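Local atomic coordinates of carbon monoxide oxidation system transcription regulator CooA-1 (Carboxydothermus hydrogenoformans, PDB entry 6CPB), a protein that probably acts as a heme-dependent, carbon monoxide-sensing regulator that binds DNA and controls transcription, and is represented here by its heme domain. Residues S18-E23 against P107-N112; A33-P38 against G51-Y56. All coordinates share one frame; numbering follows the deposited sequence.

Contact 1: residues S18-E23 against P107-N112; sequences SGVLKE and PAFSLN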
loop_
_atom_site.group_PDB
_atom_site.type_symbol
_atom_site.label_atom_id
_atom_site.label_comp_id
_atom_site.label_asym_id
_atom_site.label_seq_id
_atom_site.Cartn_x
_atom_site.Cartn_y
_atom_site.Cartn_z
ATOM N N SER A 18 -24.857 -4.311 -4.761
ATOM C CA SER A 18 -25.773 -3.559 -3.912
ATOM C C SER A 18 -25.978 -4.228 -2.559
ATOM O O SER A 18 -26.188 -3.538 -1.554
ATOM C CB SER A 18 -27.109 -3.330 -4.622
ATOM O OG SER A 18 -27.731 -4.558 -4.955
ATOM N N GLY A 19 -25.903 -5.558 -2.505
ATOM C CA GLY A 19 -26.075 -6.244 -1.235
ATOM C C GLY A 19 -24.867 -6.098 -0.331
ATOM O O GLY A 19 -24.996 -5.804 0.860
ATOM N N VAL A 20 -23.670 -6.292 -0.883
ATOM C CA VAL A 20 -22.494 -6.217 -0.034
ATOM C C VAL A 20 -22.264 -4.786 0.444
ATOM O O VAL A 20 -21.796 -4.571 1.567
ATOM C CB VAL A 20 -21.270 -6.851 -0.722
ATOM C CG1 VAL A 20 -20.839 -6.055 -1.925
ATOM C CG2 VAL A 20 -20.134 -7.012 0.264
ATOM N N LEU A 21 -22.633 -3.788 -0.362
ATOM C CA LEU A 21 -22.470 -2.406 0.070
ATOM C C LEU A 21 -23.394 -2.060 1.232
ATOM O O LEU A 21 -23.074 -1.158 2.019
ATOM C CB LEU A 21 -22.664 -1.454 -1.107
ATOM C CG LEU A 21 -21.546 -1.538 -2.153
ATOM C CD1 LEU A 21 -21.955 -0.859 -3.450
ATOM C CD2 LEU A 21 -20.238 -0.951 -1.624
ATOM N N LYS A 22 -24.521 -2.770 1.378
ATOM C CA LYS A 22 -25.394 -2.561 2.531
ATOM C C LYS A 22 -24.728 -2.963 3.839
ATOM O O LYS A 22 -25.212 -2.578 4.909
ATOM C CB LYS A 22 -26.692 -3.351 2.371
ATOM C CG LYS A 22 -27.622 -2.806 1.317
ATOM C CD LYS A 22 -28.854 -3.690 1.166
ATOM C CE LYS A 22 -29.688 -3.267 -0.022
ATOM N NZ LYS A 22 -30.854 -4.165 -0.206
ATOM N N GLU A 23 -23.640 -3.731 3.786
ATOM C CA GLU A 23 -22.919 -4.086 5.001
ATOM C C GLU A 23 -22.168 -2.902 5.577
ATOM O O GLU A 23 -21.838 -2.914 6.765
ATOM C CB GLU A 23 -21.924 -5.200 4.706
ATOM C CG GLU A 23 -22.587 -6.479 4.242
ATOM C CD GLU A 23 -21.588 -7.578 3.969
ATOM O OE1 GLU A 23 -20.505 -7.573 4.586
ATOM O OE2 GLU A 23 -21.896 -8.456 3.138
ATOM N N PRO A 107 -12.986 -9.172 -4.733
ATOM C CA PRO A 107 -11.623 -8.630 -4.630
ATOM C C PRO A 107 -11.414 -7.274 -5.294
ATOM O O PRO A 107 -10.366 -6.660 -5.061
ATOM C CB PRO A 107 -10.755 -9.716 -5.284
ATOM C CG PRO A 107 -11.669 -10.555 -6.026
ATOM C CD PRO A 107 -13.006 -10.473 -5.408
ATOM N N ALA A 108 -12.355 -6.769 -6.093
ATOM C CA ALA A 108 -12.166 -5.454 -6.702
ATOM C C ALA A 108 -11.817 -4.385 -5.666
ATOM O O ALA A 108 -10.975 -3.514 -5.923
ATOM C CB ALA A 108 -13.416 -5.050 -7.472
ATOM N N PHE A 109 -12.443 -4.432 -4.488
ATOM C CA PHE A 109 -12.168 -3.429 -3.467
ATOM C C PHE A 109 -10.690 -3.410 -3.111
ATOM O O PHE A 109 -10.114 -2.347 -2.829
ATOM C CB PHE A 109 -12.983 -3.717 -2.204
ATOM C CG PHE A 109 -14.485 -3.591 -2.378
ATOM C CD1 PHE A 109 -15.101 -2.356 -2.354
ATOM C CD2 PHE A 109 -15.279 -4.711 -2.505
ATOM C CE1 PHE A 109 -16.474 -2.243 -2.489
ATOM C CE2 PHE A 109 -16.645 -4.605 -2.653
ATOM C CZ PHE A 109 -17.245 -3.372 -2.635
ATOM N N SER A 110 -10.059 -4.581 -3.104
ATOM C CA SER A 110 -8.667 -4.660 -2.699
ATOM C C SER A 110 -7.730 -4.121 -3.763
ATOM O O SER A 110 -6.624 -3.684 -3.430
ATOM C CB SER A 110 -8.304 -6.102 -2.377
ATOM O OG SER A 110 -8.218 -6.920 -3.550
ATOM N N LEU A 111 -8.118 -4.149 -5.035
ATOM C CA LEU A 111 -7.224 -3.639 -6.065
ATOM C C LEU A 111 -7.105 -2.127 -6.001
ATOM O O LEU A 111 -6.023 -1.571 -6.218
ATOM C CB LEU A 111 -7.678 -4.094 -7.446
ATOM C CG LEU A 111 -7.412 -5.577 -7.748
ATOM C CD1 LEU A 111 -7.892 -5.943 -9.136
ATOM C CD2 LEU A 111 -5.936 -5.929 -7.608
ATOM N N ASN A 112 -8.196 -1.446 -5.691
ATOM C CA ASN A 112 -8.078 -0.019 -5.472
ATOM C C ASN A 112 -7.262 0.262 -4.221
ATOM O O ASN A 112 -6.461 1.207 -4.193
ATOM C CB ASN A 112 -9.459 0.629 -5.393
ATOM C CG ASN A 112 -9.372 2.113 -5.182
ATOM O OD1 ASN A 112 -9.448 2.594 -4.060
ATOM N ND2 ASN A 112 -9.186 2.851 -6.264
#
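F109 reaches from the start of the long helix 108-135 to V20 and L21 on the short helix 18-21. CB, CG and the two CD atoms make no close contact across the segments. With chi1 at -65°, CG lies beside the backbone N and anti to the carbonyl carbon, and the ring extends toward the other segment. Contact begins at the far end of the ring. CE2 comes within 4.5 Å of V20 CG1. CE1 lies 4.1 Å from L21 CD2, and CZ at the tip is 4.0 Å from that same methyl. Both methyls lie near the ring plane, so V20 and L21 meet the edge of the ring and not a face. The packing is apolar, and the buried area is small, 93 Å² over both sides. Such helices flank the beta roll in the cyclic nucleotide-binding fold, and helix 108-135 probably corresponds to the long dimerisation helix of CRP relatives. The F109 side chain also packs on V11 of helix 9-12 and F99 of helix 96-105. S110 ties back to the residue just before the long helix. Its OG donates to P107 O at 2.6 Å, in the carbonyl plane and on a lone pair, with a C=O...OG angle of 138°. The backbone N of S110 also donates to P107 O. S110 OG is hydrogen-bonded as well to S110 OG of the second subunit.

Contact 2: residues A33-P38 against G51-Y56; sequences AILYTP and GRVRVY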
loop_
_atom_site.group_PDB
_atom_site.type_symbol
_atom_site.label_atom_id
_atom_site.label_comp_id
_atom_site.label_asym_id
_atom_site.label_seq_id
_atom_site.Cartn_x
_atom_site.Cartn_y
_atom_site.Cartn_z
ATOM N N ALA A 33 -13.906 19.127 7.306
ATOM C CA ALA A 33 -14.093 18.252 8.452
ATOM C C ALA A 33 -13.003 17.187 8.483
ATOM O O ALA A 33 -12.533 16.715 7.451
ATOM C CB ALA A 33 -15.454 17.578 8.392
ATOM N N ILE A 34 -12.631 16.787 9.684
ATOM C CA ILE A 34 -11.676 15.704 9.893
ATOM C C ILE A 34 -12.457 14.399 10.004
ATOM O O ILE A 34 -13.276 14.242 10.911
ATOM C CB ILE A 34 -10.853 15.949 11.164
ATOM C CG1 ILE A 34 -10.194 17.332 11.138
ATOM C CG2 ILE A 34 -9.840 14.820 11.340
ATOM C CD1 ILE A 34 -9.307 17.582 9.963
ATOM N N LEU A 35 -12.189 13.455 9.098
ATOM C CA LEU A 35 -12.842 12.144 9.132
ATOM C C LEU A 35 -12.262 11.258 10.219
ATOM O O LEU A 35 -13.006 10.671 11.013
ATOM C CB LEU A 35 -12.701 11.426 7.788
ATOM C CG LEU A 35 -13.621 11.860 6.652
ATOM C CD1 LEU A 35 -13.297 13.255 6.136
ATOM C CD2 LEU A 35 -13.532 10.860 5.532
ATOM N N TYR A 36 -10.939 11.112 10.238
ATOM C CA TYR A 36 -10.258 10.207 11.153
ATOM C C TYR A 36 -8.870 10.763 11.428
ATOM O O TYR A 36 -8.362 11.602 10.675
ATOM C CB TYR A 36 -10.118 8.784 10.587
ATOM C CG TYR A 36 -11.429 8.111 10.261
ATOM C CD1 TYR A 36 -12.296 7.703 11.269
ATOM C CD2 TYR A 36 -11.811 7.880 8.942
ATOM C CE1 TYR A 36 -13.496 7.094 10.971
ATOM C CE2 TYR A 36 -13.017 7.266 8.642
ATOM C CZ TYR A 36 -13.850 6.880 9.659
ATOM O OH TYR A 36 -15.046 6.263 9.345
ATOM N N THR A 37 -8.246 10.268 12.489
ATOM C CA THR A 37 -6.919 10.704 12.900
ATOM C C THR A 37 -6.069 9.487 13.191
ATOM O O THR A 37 -6.573 8.356 13.257
ATOM C CB THR A 37 -6.973 11.576 14.163
ATOM O OG1 THR A 37 -7.373 10.772 15.272
ATOM C CG2 THR A 37 -7.899 12.757 13.996
ATOM N N PRO A 38 -4.768 9.684 13.422
ATOM C CA PRO A 38 -3.922 8.543 13.782
ATOM C C PRO A 38 -4.379 7.827 15.036
ATOM O O PRO A 38 -4.092 6.636 15.193
ATOM C CB PRO A 38 -2.542 9.184 13.961
ATOM C CG PRO A 38 -2.565 10.314 12.978
ATOM C CD PRO A 38 -3.956 10.877 13.114
ATOM N N GLY A 51 -17.393 13.115 -3.182
ATOM C CA GLY A 51 -16.515 14.101 -2.588
ATOM C C GLY A 51 -15.057 13.778 -2.804
ATOM O O GLY A 51 -14.682 13.197 -3.820
ATOM N N ARG A 52 -14.216 14.209 -1.874
ATOM C CA ARG A 52 -12.774 14.186 -2.078
ATOM C C ARG A 52 -12.143 14.383 -0.713
ATOM O O ARG A 52 -12.595 15.246 0.048
ATOM C CB ARG A 52 -12.380 15.320 -3.024
ATOM C CG ARG A 52 -10.920 15.324 -3.417
ATOM C CD ARG A 52 -10.699 16.285 -4.565
ATOM N NE ARG A 52 -10.902 17.651 -4.111
ATOM C CZ ARG A 52 -10.017 18.640 -4.205
ATOM N NH1 ARG A 52 -8.834 18.454 -4.774
ATOM N NH2 ARG A 52 -10.341 19.830 -3.734
ATOM N N VAL A 53 -11.122 13.586 -0.393
ATOM C CA VAL A 53 -10.481 13.678 0.912
ATOM C C VAL A 53 -8.969 13.767 0.760
ATOM O O VAL A 53 -8.383 13.292 -0.217
ATOM C CB VAL A 53 -10.863 12.525 1.864
ATOM C CG1 VAL A 53 -12.375 12.419 2.017
ATOM C CG2 VAL A 53 -10.294 11.226 1.394
ATOM N N ARG A 54 -8.345 14.374 1.763
ATOM C CA ARG A 54 -6.906 14.542 1.826
ATOM C C ARG A 54 -6.369 13.685 2.955
ATOM O O ARG A 54 -6.842 13.788 4.088
ATOM C CB ARG A 54 -6.583 16.021 2.071
ATOM C CG ARG A 54 -5.109 16.365 1.998
ATOM C CD ARG A 54 -4.869 17.860 2.103
ATOM N NE ARG A 54 -5.229 18.393 3.415
ATOM C CZ ARG A 54 -4.370 18.640 4.404
ATOM N NH1 ARG A 54 -3.072 18.411 4.270
ATOM N NH2 ARG A 54 -4.818 19.138 5.545
ATOM N N VAL A 55 -5.358 12.884 2.647
ATOM C CA VAL A 55 -4.636 12.088 3.630
ATOM C C VAL A 55 -3.347 12.834 3.931
ATOM O O VAL A 55 -2.636 13.237 3.004
ATOM C CB VAL A 55 -4.333 10.680 3.089
ATOM C CG1 VAL A 55 -3.634 9.852 4.138
ATOM C CG2 VAL A 55 -5.613 9.992 2.634
ATOM N N TYR A 56 -3.043 13.035 5.211
ATOM C CA TYR A 56 -1.883 13.842 5.558
ATOM C C TYR A 56 -1.294 13.420 6.896
ATOM O O TYR A 56 -1.911 12.697 7.691
ATOM C CB TYR A 56 -2.237 15.338 5.569
ATOM C CG TYR A 56 -3.220 15.785 6.623
ATOM C CD1 TYR A 56 -4.586 15.648 6.429
ATOM C CD2 TYR A 56 -2.789 16.379 7.793
ATOM C CE1 TYR A 56 -5.489 16.081 7.371
ATOM C CE2 TYR A 56 -3.696 16.823 8.754
ATOM C CZ TYR A 56 -5.043 16.672 8.537
ATOM O OH TYR A 56 -5.962 17.087 9.484
#
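L35 and V53 meet through single methyls, L35 CD2 and V53 CG1, 4.0 Å apart. The two side chains cross at about a right angle, and both are buried. V53 has chi1 near -55°, which puts CG1 anti to the carbonyl carbon and makes it the branch that meets L35. The second touch lies nearer the surface on the I34 side, while Y56 is buried. I34 CD1 rests 3.4 Å from Y56 OH, a van der Waals contact of a methyl with a hydroxyl. I34 bends to reach it, CD1 folding back from the extended form at chi2 -57°. The Y56 ring has R54 NH2 over the centre of one face, 3.5 Å above the plane. A salt bridge to E63 and hydrogen bonds to Q84 and T65 hold that guanidinium. The ring also meets F82, with the planes nearly parallel. Strand 34-36 carries a classic beta bulge, L35 and Y36 standing opposite the single residue I83. In the beta roll of this domain, strand 82-85 runs between strands 34-36 and 52-59 and is antiparallel to both, while 62-70 pairs with the far side of 52-59.

Both contacts belong to the heme domain, but they lie on opposite sides of its centre. Their centres are 21 Å apart and their nearest atoms about 10 Å, so they do not touch. Along the chain, contact 2 is nested within the loop that contact 1 closes: 18-23 comes first, then 33-38 and 51-56, and last 107-112. Contact 1 lies in the helical part, where the long helix reaches the second subunit. Contact 2 spans one sheet of the beta roll. There the Y56 side chain lies about 11 Å from those of T79 and R80, which bind heme in a structure of this protein, though no heme is bound to this chain here.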